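Side-chain contacts in TRAP dicarboxylate transporter-DctP subunit (Desulfovibrio salexigens, PDB 4N6D), which probably binds an organic acid in the periplasm and delivers it to the membrane components of a TRAP transporter: residues 106-111 and 327-332; 159-164 and 298-303; 197-202 and 219-224. All coordinates share one frame; numbering follows the deposited sequence. Where two conformers were deposited one is given.

Contact 1: 106-111 and 327-332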
loop_
_atom_site.group_PDB
_atom_site.type_symbol
_atom_site.label_atom_id
_atom_site.label_comp_id
_atom_site.label_asym_id
_atom_site.label_seq_id
_atom_site.Cartn_x
_atom_site.Cartn_y
_atom_site.Cartn_z
ATOM N N SER A 106 3.508 -1.394 10.745
ATOM C CA SER A 106 4.471 -0.686 9.895
ATOM C C SER A 106 5.536 -1.609 9.267
ATOM O O SER A 106 6.280 -1.198 8.382
ATOM C CB SER A 106 5.147 0.434 10.677
ATOM O OG SER A 106 5.866 -0.061 11.789
ATOM N N VAL A 107 5.617 -2.850 9.742
ATOM C CA VAL A 107 6.554 -3.801 9.144
ATOM C C VAL A 107 6.267 -3.883 7.657
ATOM O O VAL A 107 7.190 -4.079 6.821
ATOM C CB VAL A 107 6.462 -5.194 9.814
ATOM C CG1 VAL A 107 5.141 -5.867 9.507
ATOM C CG2 VAL A 107 7.633 -6.070 9.389
ATOM N N PHE A 108 4.999 -3.690 7.284
ATOM C CA PHE A 108 4.619 -3.813 5.873
ATOM C C PHE A 108 5.041 -2.638 4.999
ATOM O O PHE A 108 4.776 -2.648 3.788
ATOM C CB PHE A 108 3.127 -4.090 5.694
ATOM C CG PHE A 108 2.810 -5.541 5.699
ATOM C CD1 PHE A 108 2.839 -6.253 4.518
ATOM C CD2 PHE A 108 2.562 -6.211 6.878
ATOM C CE1 PHE A 108 2.587 -7.606 4.499
ATOM C CE2 PHE A 108 2.300 -7.598 6.850
ATOM C CZ PHE A 108 2.343 -8.271 5.653
ATOM N N GLU A 109 5.705 -1.643 5.581
ATOM C CA GLU A 109 6.332 -0.555 4.804
ATOM C C GLU A 109 7.725 -0.925 4.267
ATOM O O GLU A 109 8.239 -0.269 3.396
ATOM C CB GLU A 109 6.453 0.697 5.669
ATOM C CG GLU A 109 5.122 1.182 6.193
ATOM C CD GLU A 109 5.246 2.070 7.421
ATOM O OE1 GLU A 109 6.347 2.584 7.687
ATOM O OE2 GLU A 109 4.228 2.242 8.119
ATOM N N LEU A 110 8.306 -1.990 4.797
ATOM C CA LEU A 110 9.683 -2.339 4.525
ATOM C C LEU A 110 9.786 -3.127 3.220
ATOM O O LEU A 110 8.817 -3.720 2.767
ATOM C CB LEU A 110 10.219 -3.241 5.651
ATOM C CG LEU A 110 10.251 -2.581 7.017
ATOM C CD1 LEU A 110 10.574 -3.615 8.106
ATOM C CD2 LEU A 110 11.241 -1.428 7.025
ATOM N N PRO A 111 10.982 -3.166 2.647
ATOM C CA PRO A 111 11.228 -4.027 1.481
ATOM C C PRO A 111 11.300 -5.486 1.901
ATOM O O PRO A 111 12.347 -5.938 2.376
ATOM C CB PRO A 111 12.566 -3.526 0.950
ATOM C CG PRO A 111 13.236 -2.887 2.144
ATOM C CD PRO A 111 12.134 -2.311 2.978
ATOM N N SER A 327 9.646 -12.961 10.649
ATOM C CA SER A 327 9.518 -14.373 10.291
ATOM C C SER A 327 8.103 -14.666 9.827
ATOM O O SER A 327 7.874 -15.277 8.777
ATOM C CB SER A 327 9.822 -15.258 11.485
ATOM O OG SER A 327 11.183 -15.181 11.842
ATOM N N ASP A 328 7.139 -14.254 10.635
ATOM C CA ASP A 328 5.753 -14.504 10.308
ATOM C C ASP A 328 5.330 -13.862 8.987
ATOM O O ASP A 328 4.536 -14.435 8.243
ATOM C CB ASP A 328 4.848 -14.017 11.433
ATOM C CG ASP A 328 4.919 -14.897 12.656
ATOM O OD1 ASP A 328 5.487 -16.011 12.560
ATOM O OD2 ASP A 328 4.382 -14.470 13.712
ATOM N N VAL A 329 5.880 -12.692 8.681
ATOM C CA VAL A 329 5.548 -11.995 7.444
ATOM C C VAL A 329 6.029 -12.829 6.252
ATOM O O VAL A 329 5.299 -12.977 5.272
ATOM C CB VAL A 329 6.153 -10.584 7.398
ATOM C CG1 VAL A 329 6.035 -9.964 6.009
ATOM C CG2 VAL A 329 5.422 -9.696 8.409
ATOM N N GLU A 330 7.238 -13.375 6.337
ATOM C CA GLU A 330 7.752 -14.178 5.213
ATOM C C GLU A 330 6.906 -15.443 5.023
ATOM O O GLU A 330 6.667 -15.893 3.896
ATOM C CB GLU A 330 9.230 -14.536 5.409
ATOM C CG GLU A 330 9.809 -15.508 4.369
ATOM C CD GLU A 330 9.942 -14.949 2.955
ATOM O OE1 GLU A 330 9.619 -13.768 2.701
ATOM O OE2 GLU A 330 10.418 -15.712 2.095
ATOM N N GLU A 331 6.480 -16.033 6.129
ATOM C CA GLU A 331 5.630 -17.212 6.053
ATOM C C GLU A 331 4.346 -16.858 5.298
ATOM O O GLU A 331 3.895 -17.622 4.445
ATOM C CB GLU A 331 5.319 -17.757 7.452
ATOM C CG GLU A 331 4.321 -18.937 7.459
ATOM C CD GLU A 331 4.058 -19.521 8.830
ATOM O OE1 GLU A 331 4.362 -18.857 9.842
ATOM O OE2 GLU A 331 3.555 -20.675 8.896
ATOM N N LEU A 332 3.767 -15.704 5.611
ATOM C CA LEU A 332 2.553 -15.244 4.949
ATOM C C LEU A 332 2.804 -14.893 3.479
ATOM O O LEU A 332 1.950 -15.160 2.628
ATOM C CB LEU A 332 1.952 -14.053 5.708
ATOM C CG LEU A 332 1.414 -14.436 7.087
ATOM C CD1 LEU A 332 1.122 -13.175 7.878
ATOM C CD2 LEU A 332 0.152 -15.285 6.970
#
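Val-107 and Phe-108 meet Val-329 where the 3-10 turn 106-109 faces one side of the helix 322-337. The nearest pair of CA atoms, those of Phe-108 and Val-329, is 8.4 Å apart, a spacing bridged by side chains alone. The turn is defined by i to i+3 bonds: Glu-109 N reaches Ser-106 O and Leu-110 N reaches Val-107 O, whereas 327-332 keeps the i to i+4 pattern, with Leu-332 N on Asp-328 O at 3.0 Å. All three touching residues are buried, and the two segments together bury 132 Å² against each other.

Val-329 points its side chain at the turn and splits its two methyls between the partners. CG2, lying beside the backbone N and opposite the carbonyl carbon, sits 4.0 Å from Val-107 CG1 and 4.1 Å from Phe-108 CE2. CG1, anti to the backbone N (chi1 169°), comes within 4.1 Å of Phe-108 CZ. The phenyl group is therefore met at its far end by both methyls, with CG2 approaching the ring obliquely. Val-107 and Phe-108 each slide past Val-329 in the opposite direction, side by side with it rather than end on. These separations are those of ordinary van der Waals contact, without compression.

Neighbouring elements close the cluster. Phe-108 also touches Ala-123 and Leu-124 of helix 117-131 and meets the ring of Phe-114, while Val-107 rests on Trp-311 of helix 294-317. The arrangement is a small hydrophobic core in which the loop following strand 90-94 is packed between helices, in a periplasmic solute-binding protein of the DctP family, and it joins the C-terminal helix 322-337 to that loop.

Contact 2: 159-164 and 298-303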
loop_
_atom_site.group_PDB
_atom_site.type_symbol
_atom_site.label_atom_id
_atom_site.label_comp_id
_atom_site.label_asym_id
_atom_site.label_seq_id
_atom_site.Cartn_x
_atom_site.Cartn_y
_atom_site.Cartn_z
ATOM N N ARG A 159 18.779 -1.067 -16.400
ATOM C CA ARG A 159 18.899 -2.515 -16.557
ATOM C C ARG A 159 19.768 -3.142 -15.484
ATOM O O ARG A 159 19.731 -4.360 -15.277
ATOM C CB ARG A 159 19.453 -2.837 -17.936
ATOM C CG ARG A 159 18.641 -2.205 -19.048
ATOM C CD ARG A 159 19.029 -2.749 -20.391
ATOM N NE ARG A 159 18.258 -2.075 -21.436
ATOM C CZ ARG A 159 17.018 -2.405 -21.787
ATOM N NH1 ARG A 159 16.416 -1.725 -22.747
ATOM N NH2 ARG A 159 16.394 -3.410 -21.208
ATOM N N ASN A 160 20.529 -2.314 -14.779
ATOM C CA ASN A 160 21.375 -2.800 -13.696
ATOM C C ASN A 160 21.653 -1.698 -12.689
ATOM O O ASN A 160 21.207 -0.553 -12.845
ATOM C CB ASN A 160 22.690 -3.335 -14.260
ATOM C CG ASN A 160 23.423 -2.300 -15.089
ATOM O OD1 ASN A 160 23.538 -1.141 -14.686
ATOM N ND2 ASN A 160 23.901 -2.704 -16.262
ATOM N N LEU A 161 22.383 -2.039 -11.639
ATOM C CA LEU A 161 22.616 -1.068 -10.585
ATOM C C LEU A 161 23.506 0.079 -11.008
ATOM O O LEU A 161 23.402 1.176 -10.461
ATOM C CB LEU A 161 23.225 -1.757 -9.371
ATOM C CG LEU A 161 22.214 -2.516 -8.539
ATOM C CD1 LEU A 161 22.965 -3.212 -7.418
ATOM C CD2 LEU A 161 21.132 -1.602 -7.975
ATOM N N ASP A 162 24.395 -0.162 -11.963
ATOM C CA ASP A 162 25.260 0.903 -12.432
ATOM C C ASP A 162 24.421 2.002 -13.079
ATOM O O ASP A 162 24.748 3.177 -12.970
ATOM C CB ASP A 162 26.317 0.367 -13.393
ATOM C CG ASP A 162 27.339 1.419 -13.795
ATOM O OD1 ASP A 162 28.079 1.907 -12.910
ATOM O OD2 ASP A 162 27.414 1.739 -15.002
ATOM N N ASP A 163 23.317 1.612 -13.708
ATOM C CA ASP A 163 22.428 2.574 -14.369
ATOM C C ASP A 163 21.744 3.527 -13.373
ATOM O O ASP A 163 21.280 4.596 -13.774
ATOM C CB ASP A 163 21.358 1.846 -15.178
ATOM C CG ASP A 163 21.914 1.136 -16.384
ATOM O OD1 ASP A 163 22.942 1.584 -16.941
ATOM O OD2 ASP A 163 21.300 0.122 -16.798
ATOM N N LEU A 164 21.687 3.149 -12.097
ATOM C CA LEU A 164 21.084 3.997 -11.062
ATOM C C LEU A 164 22.051 5.021 -10.482
ATOM O O LEU A 164 21.618 5.964 -9.823
ATOM C CB LEU A 164 20.526 3.164 -9.904
ATOM C CG LEU A 164 19.172 2.509 -10.135
ATOM C CD1 LEU A 164 18.813 1.659 -8.956
ATOM C CD2 LEU A 164 18.078 3.548 -10.395
ATOM N N GLN A 298 20.017 -9.124 -5.115
ATOM C CA GLN A 298 20.608 -9.448 -3.815
ATOM C C GLN A 298 21.416 -8.274 -3.277
ATOM O O GLN A 298 21.424 -8.028 -2.087
ATOM C CB GLN A 298 21.495 -10.677 -3.920
ATOM C CG GLN A 298 22.068 -11.144 -2.579
ATOM C CD GLN A 298 20.992 -11.464 -1.556
ATOM O OE1 GLN A 298 20.036 -12.174 -1.850
ATOM N NE2 GLN A 298 21.121 -10.899 -0.368
ATOM N N ALA A 299 22.104 -7.548 -4.152
ATOM C CA ALA A 299 22.830 -6.361 -3.712
ATOM C C ALA A 299 21.865 -5.333 -3.138
ATOM O O ALA A 299 22.152 -4.707 -2.113
ATOM C CB ALA A 299 23.651 -5.765 -4.842
ATOM N N ILE A 300 20.719 -5.160 -3.783
ATOM C CA ILE A 300 19.708 -4.244 -3.267
ATOM C C ILE A 300 19.271 -4.660 -1.872
ATOM O O ILE A 300 19.162 -3.819 -0.993
ATOM C CB ILE A 300 18.488 -4.149 -4.188
ATOM C CG1 ILE A 300 18.891 -3.459 -5.487
ATOM C CG2 ILE A 300 17.353 -3.371 -3.493
ATOM C CD1 ILE A 300 17.839 -3.541 -6.575
ATOM N N LYS A 301 19.048 -5.956 -1.654
ATOM C CA LYS A 301 18.684 -6.446 -0.320
ATOM C C LYS A 301 19.755 -6.122 0.717
ATOM O O LYS A 301 19.467 -5.650 1.824
ATOM C CB LYS A 301 18.502 -7.957 -0.314
ATOM C CG LYS A 301 17.230 -8.486 -0.933
ATOM C CD LYS A 301 16.966 -9.934 -0.474
ATOM C CE LYS A 301 16.920 -10.043 1.067
ATOM N NZ LYS A 301 16.585 -11.403 1.617
ATOM N N ASP A 302 21.003 -6.397 0.364
ATOM C CA ASP A 302 22.109 -6.201 1.275
ATOM C C ASP A 302 22.228 -4.731 1.641
ATOM O O ASP A 302 22.516 -4.395 2.782
ATOM C CB ASP A 302 23.424 -6.677 0.646
ATOM C CG ASP A 302 23.451 -8.169 0.397
ATOM O OD1 ASP A 302 22.565 -8.893 0.908
ATOM O OD2 ASP A 302 24.371 -8.625 -0.325
ATOM N N LYS A 303 22.002 -3.859 0.662
ATOM C CA LYS A 303 22.182 -2.427 0.873
ATOM C C LYS A 303 21.040 -1.828 1.654
ATOM O O LYS A 303 21.183 -0.742 2.218
ATOM C CB LYS A 303 22.353 -1.702 -0.471
ATOM C CG LYS A 303 23.727 -1.979 -1.115
ATOM C CD LYS A 303 23.739 -1.587 -2.592
ATOM C CE LYS A 303 25.081 -1.836 -3.276
ATOM N NZ LYS A 303 26.153 -0.856 -2.889
#
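An Asx motif shapes the loop between strands 151-154 and 168-170, and from it Leu-161 reaches across to Ala-299 and Ile-300 on helix 294-317. The two methyls of Leu-161 take different partners: Leu-161 CD1 lies 3.7 Å from Ala-299 CB, and Leu-161 CD2 lies 3.8 Å from Ile-300 CG1, with Ile-300 CD1 slightly farther away. The Leu-161 side chain points at the helix. That of Ile-300 leaves its backbone to one side, but CG1, opposite the carbonyl carbon (chi1 -68°), carries the chain's end back toward the leucine, and the two cross at a slant.

Hydrogen bonds on both sides of Leu-161 hold the loop in shape. Asn-160 OD1 accepts from Asp-163 N at 2.9 Å, the donor lying close to the line of the C=O bond (170°), which is the Asx bond itself. In return Asp-163 OD2 takes two backbone donors: Arg-159 N at 2.8 Å on the anti lone pair, and Asn-160 N at 3.3 Å from above the carboxylate plane. Leu-161 N is hydrogen-bonded to Asp-296 OD2, near the start of helix 294-317, a polar tie beside the apolar one. On the helix, Gln-298 NE2 donates to Asp-302 OD1 at 2.8 Å, meeting that carboxylate from above its plane, while Ile-300 also touches Leu-182 and Met-292 from loops.

Contact 3: 197-202 and 219-224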
loop_
_atom_site.group_PDB
_atom_site.type_symbol
_atom_site.label_atom_id
_atom_site.label_comp_id
_atom_site.label_asym_id
_atom_site.label_seq_id
_atom_site.Cartn_x
_atom_site.Cartn_y
_atom_site.Cartn_z
ATOM N N ALA A 197 9.568 18.468 -14.867
ATOM C CA ALA A 197 10.853 18.086 -14.295
ATOM C C ALA A 197 11.500 16.958 -15.080
ATOM O O ALA A 197 12.709 16.970 -15.305
ATOM C CB ALA A 197 10.674 17.672 -12.852
ATOM N N LEU A 198 10.695 15.982 -15.489
ATOM C CA LEU A 198 11.197 14.864 -16.274
ATOM C C LEU A 198 11.695 15.384 -17.624
ATOM O O LEU A 198 12.787 15.044 -18.079
ATOM C CB LEU A 198 10.094 13.825 -16.485
ATOM C CG LEU A 198 9.794 12.899 -15.300
ATOM C CD1 LEU A 198 8.450 12.203 -15.477
ATOM C CD2 LEU A 198 10.919 11.886 -15.137
ATOM N N GLN A 199 10.886 16.216 -18.259
ATOM C CA GLN A 199 11.242 16.740 -19.574
ATOM C C GLN A 199 12.525 17.564 -19.518
ATOM O O GLN A 199 13.327 17.537 -20.452
ATOM C CB GLN A 199 10.086 17.566 -20.138
ATOM C CG GLN A 199 8.920 16.696 -20.594
ATOM C CD GLN A 199 7.636 17.475 -20.795
ATOM O OE1 GLN A 199 7.515 18.617 -20.353
ATOM N NE2 GLN A 199 6.664 16.854 -21.462
ATOM N N LYS A 200 12.718 18.291 -18.419
ATOM C CA LYS A 200 13.899 19.135 -18.256
ATOM C C LYS A 200 15.110 18.351 -17.758
ATOM O O LYS A 200 16.232 18.857 -17.779
ATOM C CB LYS A 200 13.609 20.286 -17.287
ATOM C CG LYS A 200 12.647 21.343 -17.847
ATOM C CD LYS A 200 12.600 22.589 -16.965
ATOM C CE LYS A 200 12.398 22.247 -15.489
ATOM N NZ LYS A 200 11.273 21.304 -15.248
ATOM N N GLY A 201 14.885 17.126 -17.298
ATOM C CA GLY A 201 15.967 16.305 -16.789
ATOM C C GLY A 201 16.241 16.541 -15.316
ATOM O O GLY A 201 17.161 15.949 -14.757
ATOM N N VAL A 202 15.439 17.394 -14.687
ATOM C CA VAL A 202 15.511 17.616 -13.240
ATOM C C VAL A 202 15.309 16.321 -12.437
ATOM O O VAL A 202 15.988 16.082 -11.435
ATOM C CB VAL A 202 14.493 18.672 -12.801
ATOM C CG1 VAL A 202 14.457 18.787 -11.286
ATOM C CG2 VAL A 202 14.841 20.016 -13.436
ATOM N N ALA A 219 3.668 7.225 -18.665
ATOM C CA ALA A 219 4.224 6.386 -19.709
ATOM C C ALA A 219 4.588 7.185 -20.958
ATOM O O ALA A 219 5.398 6.731 -21.750
ATOM C CB ALA A 219 3.261 5.285 -20.077
ATOM N N GLU A 220 4.008 8.374 -21.140
ATOM C CA GLU A 220 4.355 9.161 -22.314
ATOM C C GLU A 220 5.829 9.517 -22.279
ATOM O O GLU A 220 6.484 9.585 -23.313
ATOM C CB GLU A 220 3.519 10.434 -22.442
ATOM C CG GLU A 220 3.813 11.198 -23.740
ATOM C CD GLU A 220 2.721 12.159 -24.122
ATOM O OE1 GLU A 220 1.910 12.510 -23.249
ATOM O OE2 GLU A 220 2.679 12.565 -25.305
ATOM N N ILE A 221 6.331 9.741 -21.072
ATOM C CA ILE A 221 7.693 10.189 -20.863
ATOM C C ILE A 221 8.620 9.056 -20.425
ATOM O O ILE A 221 9.752 8.960 -20.902
ATOM C CB ILE A 221 7.719 11.291 -19.790
ATOM C CG1 ILE A 221 6.886 12.485 -20.250
ATOM C CG2 ILE A 221 9.152 11.700 -19.498
ATOM C CD1 ILE A 221 6.732 13.543 -19.175
ATOM N N CYS A 222 8.136 8.193 -19.528
ATOM C CA CYS A 222 8.958 7.125 -18.965
ATOM C C CYS A 222 8.517 5.812 -19.550
ATOM O O CYS A 222 7.553 5.222 -19.082
ATOM C CB CYS A 222 8.797 7.043 -17.454
ATOM S SG CYS A 222 9.237 8.572 -16.617
ATOM N N ARG A 223 9.249 5.345 -20.552
ATOM C CA ARG A 223 8.854 4.161 -21.289
ATOM C C ARG A 223 9.653 2.918 -20.958
ATOM O O ARG A 223 9.571 1.937 -21.687
ATOM C CB ARG A 223 8.954 4.465 -22.784
ATOM C CG ARG A 223 8.055 5.638 -23.140
ATOM C CD ARG A 223 7.873 5.845 -24.605
ATOM N NE ARG A 223 7.130 7.081 -24.825
ATOM C CZ ARG A 223 6.701 7.494 -26.011
ATOM N NH1 ARG A 223 6.916 6.751 -27.089
ATOM N NH2 ARG A 223 6.048 8.644 -26.112
ATOM N N TYR A 224 10.442 2.986 -19.882
ATOM C CA TYR A 224 11.203 1.841 -19.379
ATOM C C TYR A 224 10.862 1.643 -17.913
ATOM O O TYR A 224 11.041 2.538 -17.077
ATOM C CB TYR A 224 12.708 2.034 -19.570
ATOM C CG TYR A 224 13.028 2.236 -21.014
ATOM C CD1 TYR A 224 13.231 1.153 -21.856
ATOM C CD2 TYR A 224 13.079 3.516 -21.563
ATOM C CE1 TYR A 224 13.498 1.320 -23.194
ATOM C CE2 TYR A 224 13.339 3.697 -22.907
ATOM C CZ TYR A 224 13.538 2.585 -23.717
ATOM O OH TYR A 224 13.814 2.722 -25.054
#
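Leu-198 and Gln-199, in the last turn of helix 194-200, pack on Ile-221 and Cys-222 in the loop leading to strand 224-226. A Schellman motif ends this helix: Gly-201 has positive phi (87°), and two bonds run back into the final turn, Gly-201 N to Leu-198 O and a weak one from Val-202 N to Ala-197 O. Strand 224-226 belongs to a mixed sheet with 151-154, and Arg-223 and Tyr-224 both face Thr-154 in a classic beta bulge.

The apolar contacts centre on Leu-198 and Ile-221, whose CA atoms are 7.4 Å apart, the shortest such spacing between the segments. Both side chains point across the gap and lie askew to each other. Ile-221 CG2, anti to its own N, sits 3.8 Å from Leu-198 CB and also nears CD1. The leucine fork straddles the sulfur of Cys-222: SG is 3.9 Å from Leu-198 CD1 and 4.0 Å from Leu-198 CD2. Phe-218 and Val-203 add to the surroundings of this leucine.

Mixed contacts lie at the exposed margin. Gln-199 is extended beyond CG and crosses Ile-221 at about a right angle, putting NE2 4.0 Å from Ile-221 CD1 and CG almost as near to that methyl. Here the amide and its aliphatic stem cover the isoleucine tip by van der Waals contact.

Among side-chain hydrogen bonds, one grip is internal to 219-224: Arg-223 holds Glu-220 O side-on with two nitrogens, and the oxygen lies nearly in the guanidinium plane. NH2, 3.0 Å from Glu-220 O, is in the carbonyl plane on a lone pair, whereas NE, also 3.0 Å from Glu-220 O, stands 55° above that plane.

Contact 1 is a core contact, with all its touching residues buried and its centre about 13 Å from that of the chain; contact 2 lies at the surface, and contact 3, partly buried, is as peripheral, both centred 23 to 24 Å out. Apolar side chains join the segments in all three, with the Gln-199 amide added in contact 3, but in the two outer contacts side-chain hydrogen bonds also shape the segments themselves: Asx and carboxylate bonds in 159-164, an arginine grip in 219-224. Along the chain, 3 nests inside 2 and 2 inside 1. Helix 294-317 carries half of contact 2 and also backs contact 1 through Trp-311. Contacts 2 and 3 touch directly, Arg-159 NH1 lying 4.2 Å from Tyr-224 CE1.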